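Local atomic coordinates of separin (Saccharomyces cerevisiae, PDB entry 5U1T), a protein that cleaves the MCD1/SCC1 subunit of cohesin at the onset of anaphase as a caspase-like cysteine protease, and is held inactive by securin during most of the cell cycle. Residues Ser73-His78 / Ile99-Glu104; Met80-Leu85 / Ser130-Leu135; Gly92-Glu97 / Leu137-Lys142. All coordinates share one frame; numbering follows the deposited sequence.

Contact 1: residues Ser73-His78 / Ile99-Glu104; sequences STVKQH and IFLFNE
H78 lays one face of its imidazole against L101 and presents an edge to F100. The face contact is a CH-pi interaction: L101 CB stands 3.7 Å from the ring centroid, 26° off the normal, displaced toward the ND1-CE1 side of the ring. From there the leucine runs back along the imidazole, the reverse of the histidine's own course, until its CD1 meets H78 CG at 3.4 Å. With CG anti to the backbone N (chi1 -159°), H78 carries its ring across to helix 91-103. At the edge, CE1 of H78 meets CD2 of F100 at 3.6 Å. The two ring planes lie at 69° with centroids 5.5 Å apart, an oblique pair that is neither stacked nor edge-to-face. V75 adds a looser apolar touch, its CG1 lying 4.4 Å from L101 CD1. The segments run antiparallel, with axes 10.9 Å apart, as in a helical hairpin. Both ring nitrogens of H78 have partners beyond the two segments, ND1 with the Y59 hydroxyl and NE2 with E97 OE1. An imidazole bonded at both nitrogens while leucine and phenylalanine pack its carbon skeleton is fixed in rotation, and the carboxylate may favour its protonated form.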
loop_
_atom_site.group_PDB
_atom_site.type_symbol
_atom_site.label_atom_id
_atom_site.label_comp_id
_atom_site.label_asym_id
_atom_site.label_seq_id
_atom_site.Cartn_x
_atom_site.Cartn_y
_atom_site.Cartn_z
ATOM N N SER A 73 23.866 18.934 -44.121
ATOM C CA SER A 73 25.138 18.591 -44.703
ATOM C C SER A 73 24.896 17.768 -45.970
ATOM O O SER A 73 25.685 17.841 -46.919
ATOM C CB SER A 73 26.008 17.851 -43.693
ATOM O OG SER A 73 25.759 16.471 -43.776
ATOM N N THR A 74 23.779 17.039 -45.997
ATOM C CA THR A 74 23.351 16.259 -47.167
ATOM C C THR A 74 22.824 17.141 -48.309
ATOM O O THR A 74 23.116 16.911 -49.484
ATOM C CB THR A 74 22.256 15.242 -46.760
ATOM O OG1 THR A 74 22.829 14.266 -45.890
ATOM C CG2 THR A 74 21.657 14.530 -47.967
ATOM N N VAL A 75 22.028 18.142 -47.951
ATOM C CA VAL A 75 21.520 19.127 -48.889
ATOM C C VAL A 75 22.674 19.864 -49.576
ATOM O O VAL A 75 22.620 20.167 -50.773
ATOM C CB VAL A 75 20.587 20.114 -48.154
ATOM C CG1 VAL A 75 20.488 21.450 -48.860
ATOM C CG2 VAL A 75 19.214 19.484 -47.977
ATOM N N LYS A 76 23.730 20.121 -48.810
ATOM C CA LYS A 76 24.908 20.806 -49.308
ATOM C C LYS A 76 25.571 20.005 -50.424
ATOM O O LYS A 76 25.964 20.558 -51.475
ATOM C CB LYS A 76 25.894 21.051 -48.165
ATOM C CG LYS A 76 26.815 22.226 -48.393
ATOM C CD LYS A 76 28.112 22.057 -47.644
ATOM C CE LYS A 76 29.186 22.930 -48.271
ATOM N NZ LYS A 76 30.162 23.323 -47.235
ATOM N N GLN A 77 25.681 18.701 -50.202
ATOM C CA GLN A 77 26.157 17.798 -51.246
ATOM C C GLN A 77 25.230 17.808 -52.449
ATOM O O GLN A 77 25.671 17.826 -53.610
ATOM C CB GLN A 77 26.287 16.380 -50.701
ATOM C CG GLN A 77 27.511 16.198 -49.840
ATOM C CD GLN A 77 27.462 14.940 -49.033
ATOM O OE1 GLN A 77 28.435 14.597 -48.365
ATOM N NE2 GLN A 77 26.326 14.236 -49.068
ATOM N N HIS A 78 23.939 17.809 -52.155
ATOM C CA HIS A 78 22.927 17.740 -53.191
ATOM C C HIS A 78 22.971 19.009 -54.068
ATOM O O HIS A 78 22.853 18.932 -55.300
ATOM C CB HIS A 78 21.557 17.539 -52.544
ATOM C CG HIS A 78 20.518 16.979 -53.465
ATOM N ND1 HIS A 78 19.317 16.490 -53.015
ATOM C CD2 HIS A 78 20.504 16.851 -54.812
ATOM C CE1 HIS A 78 18.600 16.069 -54.043
ATOM N NE2 HIS A 78 19.294 16.284 -55.143
ATOM N N ILE A 99 13.848 19.898 -57.719
ATOM C CA ILE A 99 12.549 19.418 -57.258
ATOM C C ILE A 99 12.679 18.236 -56.262
ATOM O O ILE A 99 12.032 18.235 -55.220
ATOM C CB ILE A 99 11.683 19.048 -58.486
ATOM C CG1 ILE A 99 11.289 20.342 -59.190
ATOM C CG2 ILE A 99 10.454 18.243 -58.092
ATOM C CD1 ILE A 99 10.742 20.160 -60.603
ATOM N N PHE A 100 13.543 17.277 -56.590
ATOM C CA PHE A 100 13.845 16.131 -55.741
ATOM C C PHE A 100 14.376 16.576 -54.378
ATOM O O PHE A 100 13.881 16.137 -53.343
ATOM C CB PHE A 100 14.850 15.228 -56.456
ATOM C CG PHE A 100 15.260 14.002 -55.685
ATOM C CD1 PHE A 100 14.334 13.257 -54.970
ATOM C CD2 PHE A 100 16.588 13.560 -55.721
ATOM C CE1 PHE A 100 14.730 12.098 -54.266
ATOM C CE2 PHE A 100 16.987 12.406 -55.034
ATOM C CZ PHE A 100 16.056 11.676 -54.303
ATOM N N LEU A 101 15.358 17.478 -54.392
ATOM C CA LEU A 101 15.946 18.021 -53.176
ATOM C C LEU A 101 14.866 18.653 -52.290
ATOM O O LEU A 101 14.843 18.466 -51.050
ATOM C CB LEU A 101 17.040 19.051 -53.523
ATOM C CG LEU A 101 17.859 19.668 -52.371
ATOM C CD1 LEU A 101 19.247 20.100 -52.837
ATOM C CD2 LEU A 101 17.135 20.846 -51.693
ATOM N N PHE A 102 13.977 19.402 -52.933
ATOM C CA PHE A 102 12.944 20.121 -52.216
ATOM C C PHE A 102 11.897 19.175 -51.646
ATOM O O PHE A 102 11.479 19.329 -50.503
ATOM C CB PHE A 102 12.272 21.127 -53.114
ATOM C CG PHE A 102 11.270 21.981 -52.417
ATOM C CD1 PHE A 102 11.654 23.161 -51.818
ATOM C CD2 PHE A 102 9.933 21.620 -52.379
ATOM C CE1 PHE A 102 10.729 23.965 -51.188
ATOM C CE2 PHE A 102 8.996 22.420 -51.750
ATOM C CZ PHE A 102 9.396 23.595 -51.154
ATOM N N ASN A 103 11.488 18.198 -52.448
ATOM C CA ASN A 103 10.435 17.285 -52.048
ATOM C C ASN A 103 10.849 16.416 -50.861
ATOM O O ASN A 103 10.030 16.070 -50.031
ATOM C CB ASN A 103 10.015 16.417 -53.226
ATOM C CG ASN A 103 9.108 17.146 -54.175
ATOM O OD1 ASN A 103 8.538 18.187 -53.840
ATOM N ND2 ASN A 103 8.969 16.615 -55.369
ATOM N N GLU A 104 12.137 16.114 -50.780
ATOM C CA GLU A 104 12.673 15.267 -49.748
ATOM C C GLU A 104 12.877 16.000 -48.440
ATOM O O GLU A 104 13.317 15.405 -47.485
ATOM C CB GLU A 104 14.003 14.681 -50.191
ATOM C CG GLU A 104 13.932 13.791 -51.391
ATOM C CD GLU A 104 13.493 12.395 -51.040
ATOM O OE1 GLU A 104 12.277 12.150 -50.992
ATOM O OE2 GLU A 104 14.349 11.525 -50.807
#

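Contact 2: residues Met80-Leu85 / Ser130-Leu135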
loop_
_atom_site.group_PDB
_atom_site.type_symbol
_atom_site.label_atom_id
_atom_site.label_comp_id
_atom_site.label_asym_id
_atom_site.label_seq_id
_atom_site.Cartn_x
_atom_site.Cartn_y
_atom_site.Cartn_z
ATOM N N MET A 80 25.543 20.822 -54.601
ATOM C CA MET A 80 26.729 20.710 -55.423
ATOM C C MET A 80 26.470 19.799 -56.617
ATOM O O MET A 80 26.993 20.031 -57.697
ATOM C CB MET A 80 27.916 20.198 -54.605
ATOM C CG MET A 80 29.280 20.418 -55.285
ATOM S SD MET A 80 29.577 22.122 -55.863
ATOM C CE MET A 80 31.206 22.001 -56.623
ATOM N N ILE A 81 25.655 18.771 -56.426
ATOM C CA ILE A 81 25.280 17.868 -57.520
ATOM C C ILE A 81 24.508 18.605 -58.608
ATOM O O ILE A 81 24.759 18.420 -59.805
ATOM C CB ILE A 81 24.439 16.693 -56.997
ATOM C CG1 ILE A 81 25.332 15.765 -56.169
ATOM C CG2 ILE A 81 23.755 15.957 -58.150
ATOM C CD1 ILE A 81 24.632 14.605 -55.584
ATOM N N ILE A 82 23.577 19.445 -58.173
ATOM C CA ILE A 82 22.781 20.256 -59.076
ATOM C C ILE A 82 23.660 21.216 -59.899
ATOM O O ILE A 82 23.510 21.278 -61.121
ATOM C CB ILE A 82 21.692 21.041 -58.288
ATOM C CG1 ILE A 82 20.682 20.058 -57.683
ATOM C CG2 ILE A 82 20.981 22.074 -59.170
ATOM C CD1 ILE A 82 19.719 20.678 -56.685
ATOM N N VAL A 83 24.585 21.943 -59.263
ATOM C CA VAL A 83 25.405 22.900 -60.023
ATOM C C VAL A 83 26.358 22.174 -60.981
ATOM O O VAL A 83 26.575 22.645 -62.109
ATOM C CB VAL A 83 26.222 23.864 -59.104
ATOM C CG1 VAL A 83 25.297 24.735 -58.277
ATOM C CG2 VAL A 83 27.121 23.093 -58.192
ATOM N N LYS A 84 26.890 21.026 -60.552
ATOM C CA LYS A 84 27.754 20.222 -61.408
ATOM C C LYS A 84 26.999 19.745 -62.639
ATOM O O LYS A 84 27.574 19.638 -63.715
ATOM C CB LYS A 84 28.336 19.033 -60.655
ATOM C CG LYS A 84 29.302 19.458 -59.583
ATOM C CD LYS A 84 30.450 18.488 -59.393
ATOM C CE LYS A 84 31.096 18.700 -58.026
ATOM N NZ LYS A 84 32.469 18.088 -57.921
ATOM N N LEU A 85 25.711 19.470 -62.477
ATOM C CA LEU A 85 24.837 19.161 -63.601
ATOM C C LEU A 85 24.666 20.368 -64.505
ATOM O O LEU A 85 24.689 20.242 -65.724
ATOM C CB LEU A 85 23.466 18.690 -63.106
ATOM C CG LEU A 85 23.453 17.295 -62.486
ATOM C CD1 LEU A 85 22.142 17.014 -61.781
ATOM C CD2 LEU A 85 23.735 16.265 -63.546
ATOM N N SER A 130 16.744 30.171 -50.522
ATOM C CA SER A 130 17.398 31.250 -51.240
ATOM C C SER A 130 18.273 30.754 -52.381
ATOM O O SER A 130 18.067 31.136 -53.528
ATOM C CB SER A 130 18.235 32.073 -50.258
ATOM O OG SER A 130 19.291 32.774 -50.903
ATOM N N ASN A 131 19.237 29.894 -52.080
ATOM C CA ASN A 131 20.145 29.452 -53.122
ATOM C C ASN A 131 19.487 28.476 -54.093
ATOM O O ASN A 131 19.883 28.406 -55.262
ATOM C CB ASN A 131 21.399 28.837 -52.509
ATOM C CG ASN A 131 22.141 29.818 -51.617
ATOM O OD1 ASN A 131 22.418 30.968 -52.004
ATOM N ND2 ASN A 131 22.433 29.384 -50.398
ATOM N N LEU A 132 18.480 27.735 -53.631
ATOM C CA LEU A 132 17.769 26.815 -54.512
ATOM C C LEU A 132 17.059 27.597 -55.624
ATOM O O LEU A 132 17.151 27.260 -56.794
ATOM C CB LEU A 132 16.765 25.963 -53.717
ATOM C CG LEU A 132 16.141 24.774 -54.465
ATOM C CD1 LEU A 132 17.194 23.732 -54.868
ATOM C CD2 LEU A 132 15.009 24.127 -53.666
ATOM N N LYS A 133 16.374 28.662 -55.234
ATOM C CA LYS A 133 15.641 29.496 -56.158
ATOM C C LYS A 133 16.560 30.158 -57.207
ATOM O O LYS A 133 16.195 30.290 -58.390
ATOM C CB LYS A 133 14.857 30.547 -55.373
ATOM C CG LYS A 133 13.767 29.959 -54.493
ATOM C CD LYS A 133 12.789 31.008 -53.986
ATOM C CE LYS A 133 11.699 30.388 -53.110
ATOM N NZ LYS A 133 10.596 31.356 -52.861
ATOM N N ILE A 134 17.755 30.559 -56.776
ATOM C CA ILE A 134 18.741 31.136 -57.678
ATOM C C ILE A 134 19.181 30.080 -58.697
ATOM O O ILE A 134 19.375 30.392 -59.884
ATOM C CB ILE A 134 19.982 31.717 -56.900
ATOM C CG1 ILE A 134 19.571 32.898 -56.021
ATOM C CG2 ILE A 134 21.060 32.183 -57.858
ATOM C CD1 ILE A 134 20.682 33.454 -55.201
ATOM N N LEU A 135 19.326 28.835 -58.253
ATOM C CA LEU A 135 19.680 27.756 -59.173
ATOM C C LEU A 135 18.532 27.503 -60.163
ATOM O O LEU A 135 18.760 27.278 -61.351
ATOM C CB LEU A 135 20.035 26.482 -58.411
ATOM C CG LEU A 135 21.229 26.607 -57.447
ATOM C CD1 LEU A 135 21.337 25.421 -56.458
ATOM C CD2 LEU A 135 22.496 26.745 -58.238
#
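L135 points its CB toward helix 69-87, and its two methyls end against I82 and V83. The CB itself stands 4.6 Å from I82 CG2, beyond close packing. One atom on, CG is anti to the carbonyl carbon (chi1 -60°), and it lies 4.6 Å from V83 CG1. The two methyls then divide the partners: CD2 meets V83 CG1 at 3.4 Å, while CD1 approaches I82 CG2 at 4.3 Å. A turn earlier on the same helix, L132 brings its CD1 to within 4.4 Å of I82 CD1. I82 is thereby touched by both leucines through different branches, CG2 by L135 and CD1 by L132. No hydrogen bond crosses; the interface is wholly aliphatic, and all four residues are buried. The short segments run nearly parallel, at 16°, with their axes 11.3 Å apart, and the summed buried surface is a modest 151 Å². Helix 91-103 fills in on one flank, where its I98 touches both I82 and L132, and L79 of helix 69-87 also packs on L132 and L135. A chain of another protein lies against V83, N131 and I134, so this pair of helices forms part of a binding surface.

Contact 3: residues Gly92-Glu97 / Leu137-Lys142; sequences GLASSE and LQIILK
The backbone bond from K142 N to Q138 O, 2.8 Å long, closes the helical turn that carries I139 into contact with A94 and S95. I139 is the sole residue of 137-142 to touch the other segment. Its CA is paired in register with that of S95 at 6.8 Å, a separation small enough for one aliphatic side chain to reach the opposing backbone. The reach is set by an extended chain: CG1 lies anti to the carbonyl carbon (chi1 -63°), and CD1 continues away from CA (chi2 177°). CD1 consequently ends against main chain as well as side chain, 3.6 Å from S95 N and 3.7 Å from S95 CA, with A94 CB at 3.9 Å. The second branch, CG2, comes within 4.1 Å of S95 CB.

The short side chains of A94 and S95 leave the helix backbone accessible to the isoleucine methyl, and no hydrogen bond crosses between the segments. The setting is the all-helical N-terminal part of separase, where helix 91-103 is the second arm of an antiparallel hairpin with helix 69-87 and helix 129-142 packs against both arms. From helix 69-87, L85 and I86 close on A94; from helix 113-117, L113 touches both S95 and I139.

Away from the touching face, E97 N is bonded to L93 O at 3.0 Å, which continues the regular helix past S95. S96 OG makes only a weak bond, 3.5 Å, back to L93 O. E97 OE1 is bonded to H78 NE2, which would offset the nearby D52 carboxylate. On the same helix as I139, Q138 OE1, one residue before it, and K142 NZ, at the C-terminal end, both make hydrogen bonds to the backbone of a chain of another protein.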
loop_
_atom_site.group_PDB
_atom_site.type_symbol
_atom_site.label_atom_id
_atom_site.label_comp_id
_atom_site.label_asym_id
_atom_site.label_seq_id
_atom_site.Cartn_x
_atom_site.Cartn_y
_atom_site.Cartn_z
ATOM N N GLY A 92 18.170 19.435 -67.867
ATOM C CA GLY A 92 16.947 18.715 -67.638
ATOM C C GLY A 92 17.067 17.959 -66.344
ATOM O O GLY A 92 16.173 17.917 -65.546
ATOM N N LEU A 93 18.213 17.359 -66.146
ATOM C CA LEU A 93 18.476 16.598 -64.966
ATOM C C LEU A 93 18.639 17.475 -63.757
ATOM O O LEU A 93 18.233 17.124 -62.684
ATOM C CB LEU A 93 19.758 15.835 -65.177
ATOM C CG LEU A 93 19.681 14.337 -65.092
ATOM C CD1 LEU A 93 21.041 13.787 -65.412
ATOM C CD2 LEU A 93 19.312 13.980 -63.681
ATOM N N ALA A 94 19.257 18.617 -63.935
ATOM C CA ALA A 94 19.492 19.506 -62.838
ATOM C C ALA A 94 18.196 20.001 -62.313
ATOM O O ALA A 94 18.014 20.128 -61.145
ATOM C CB ALA A 94 20.345 20.658 -63.286
ATOM N N SER A 95 17.299 20.314 -63.206
ATOM C CA SER A 95 15.982 20.804 -62.854
ATOM C C SER A 95 15.204 19.813 -61.968
ATOM O O SER A 95 14.637 20.186 -60.931
ATOM C CB SER A 95 15.198 21.109 -64.131
ATOM O OG SER A 95 14.017 21.828 -63.842
ATOM N N SER A 96 15.181 18.547 -62.351
ATOM C CA SER A 96 14.368 17.638 -61.580
ATOM C C SER A 96 15.116 17.234 -60.295
ATOM O O SER A 96 14.489 16.813 -59.319
ATOM C CB SER A 96 13.951 16.434 -62.426
ATOM O OG SER A 96 15.075 15.730 -62.876
ATOM N N GLU A 97 16.437 17.411 -60.285
ATOM C CA GLU A 97 17.215 17.275 -59.054
ATOM C C GLU A 97 16.853 18.324 -57.997
ATOM O O GLU A 97 16.856 18.020 -56.803
ATOM C CB GLU A 97 18.711 17.361 -59.335
ATOM C CG GLU A 97 19.311 16.079 -59.831
ATOM C CD GLU A 97 19.279 15.001 -58.791
ATOM O OE1 GLU A 97 19.170 15.331 -57.582
ATOM O OE2 GLU A 97 19.361 13.820 -59.181
ATOM N N LEU A 137 16.375 29.733 -61.110
ATOM C CA LEU A 137 16.372 30.856 -62.049
ATOM C C LEU A 137 17.479 30.697 -63.088
ATOM O O LEU A 137 17.279 31.007 -64.259
ATOM C CB LEU A 137 16.521 32.189 -61.320
ATOM C CG LEU A 137 15.289 32.629 -60.531
ATOM C CD1 LEU A 137 15.519 33.964 -59.868
ATOM C CD2 LEU A 137 14.057 32.675 -61.400
ATOM N N GLN A 138 18.636 30.206 -62.655
ATOM C CA GLN A 138 19.746 29.917 -63.560
ATOM C C GLN A 138 19.294 28.948 -64.638
ATOM O O GLN A 138 19.539 29.176 -65.826
ATOM C CB GLN A 138 20.947 29.346 -62.787
ATOM C CG GLN A 138 22.169 28.941 -63.624
ATOM C CD GLN A 138 22.837 30.116 -64.339
ATOM O OE1 GLN A 138 22.635 31.281 -63.986
ATOM N NE2 GLN A 138 23.636 29.805 -65.362
ATOM N N ILE A 139 18.616 27.880 -64.227
ATOM C CA ILE A 139 18.129 26.864 -65.150
ATOM C C ILE A 139 17.117 27.461 -66.130
ATOM O O ILE A 139 17.247 27.258 -67.341
ATOM C CB ILE A 139 17.511 25.664 -64.386
ATOM C CG1 ILE A 139 18.587 24.984 -63.537
ATOM C CG2 ILE A 139 16.914 24.657 -65.344
ATOM C CD1 ILE A 139 18.093 23.840 -62.701
ATOM N N ILE A 140 16.137 28.215 -65.622
ATOM C CA ILE A 140 15.122 28.850 -66.477
ATOM C C ILE A 140 15.803 29.738 -67.510
ATOM O O ILE A 140 15.396 29.830 -68.684
ATOM C CB ILE A 140 14.119 29.689 -65.655
ATOM C CG1 ILE A 140 13.374 28.805 -64.655
ATOM C CG2 ILE A 140 13.121 30.385 -66.566
ATOM C CD1 ILE A 140 12.469 29.561 -63.720
ATOM N N LEU A 141 16.871 30.386 -67.075
ATOM C CA LEU A 141 17.657 31.195 -67.977
ATOM C C LEU A 141 18.351 30.351 -69.043
ATOM O O LEU A 141 18.186 30.607 -70.225
ATOM C CB LEU A 141 18.681 31.993 -67.191
ATOM C CG LEU A 141 19.367 33.031 -68.055
ATOM C CD1 LEU A 141 18.321 33.962 -68.635
ATOM C CD2 LEU A 141 20.363 33.774 -67.198
ATOM N N LYS A 142 19.115 29.343 -68.637
ATOM C CA LYS A 142 19.886 28.580 -69.612
ATOM C C LYS A 142 19.028 27.681 -70.498
ATOM O O LYS A 142 19.452 27.304 -71.589
ATOM C CB LYS A 142 20.955 27.749 -68.919
ATOM C CG LYS A 142 22.011 28.595 -68.259
ATOM C CD LYS A 142 22.465 29.696 -69.197
ATOM C CE LYS A 142 23.871 29.461 -69.713
ATOM N NZ LYS A 142 24.904 30.031 -68.764
#

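Overall arrangement
From the N terminus, helix 69-87 supplies 73-78 and then 80-85, helix 91-103 supplies 92-97 and 99-104, and helix 129-142 completes the set. Contact 1 closes first, across 20 intervening residues, and pairs consecutive helices. Contacts 2 and 3 each bring helix 129-142 back, over 44 and 39 intervening residues. Every pair of contacts crosses along the chain and none nests. The centres of contacts 1 and 2 lie about 10 Å apart, and those of contacts 2 and 3 about 8 Å. L101 CD1 and I82 CD1, 3.9 Å apart, join contacts 1 and 2. L85 CB and A94 CB, at 3.7 Å, join contacts 2 and 3, making one three-helix cluster near the N-terminal end.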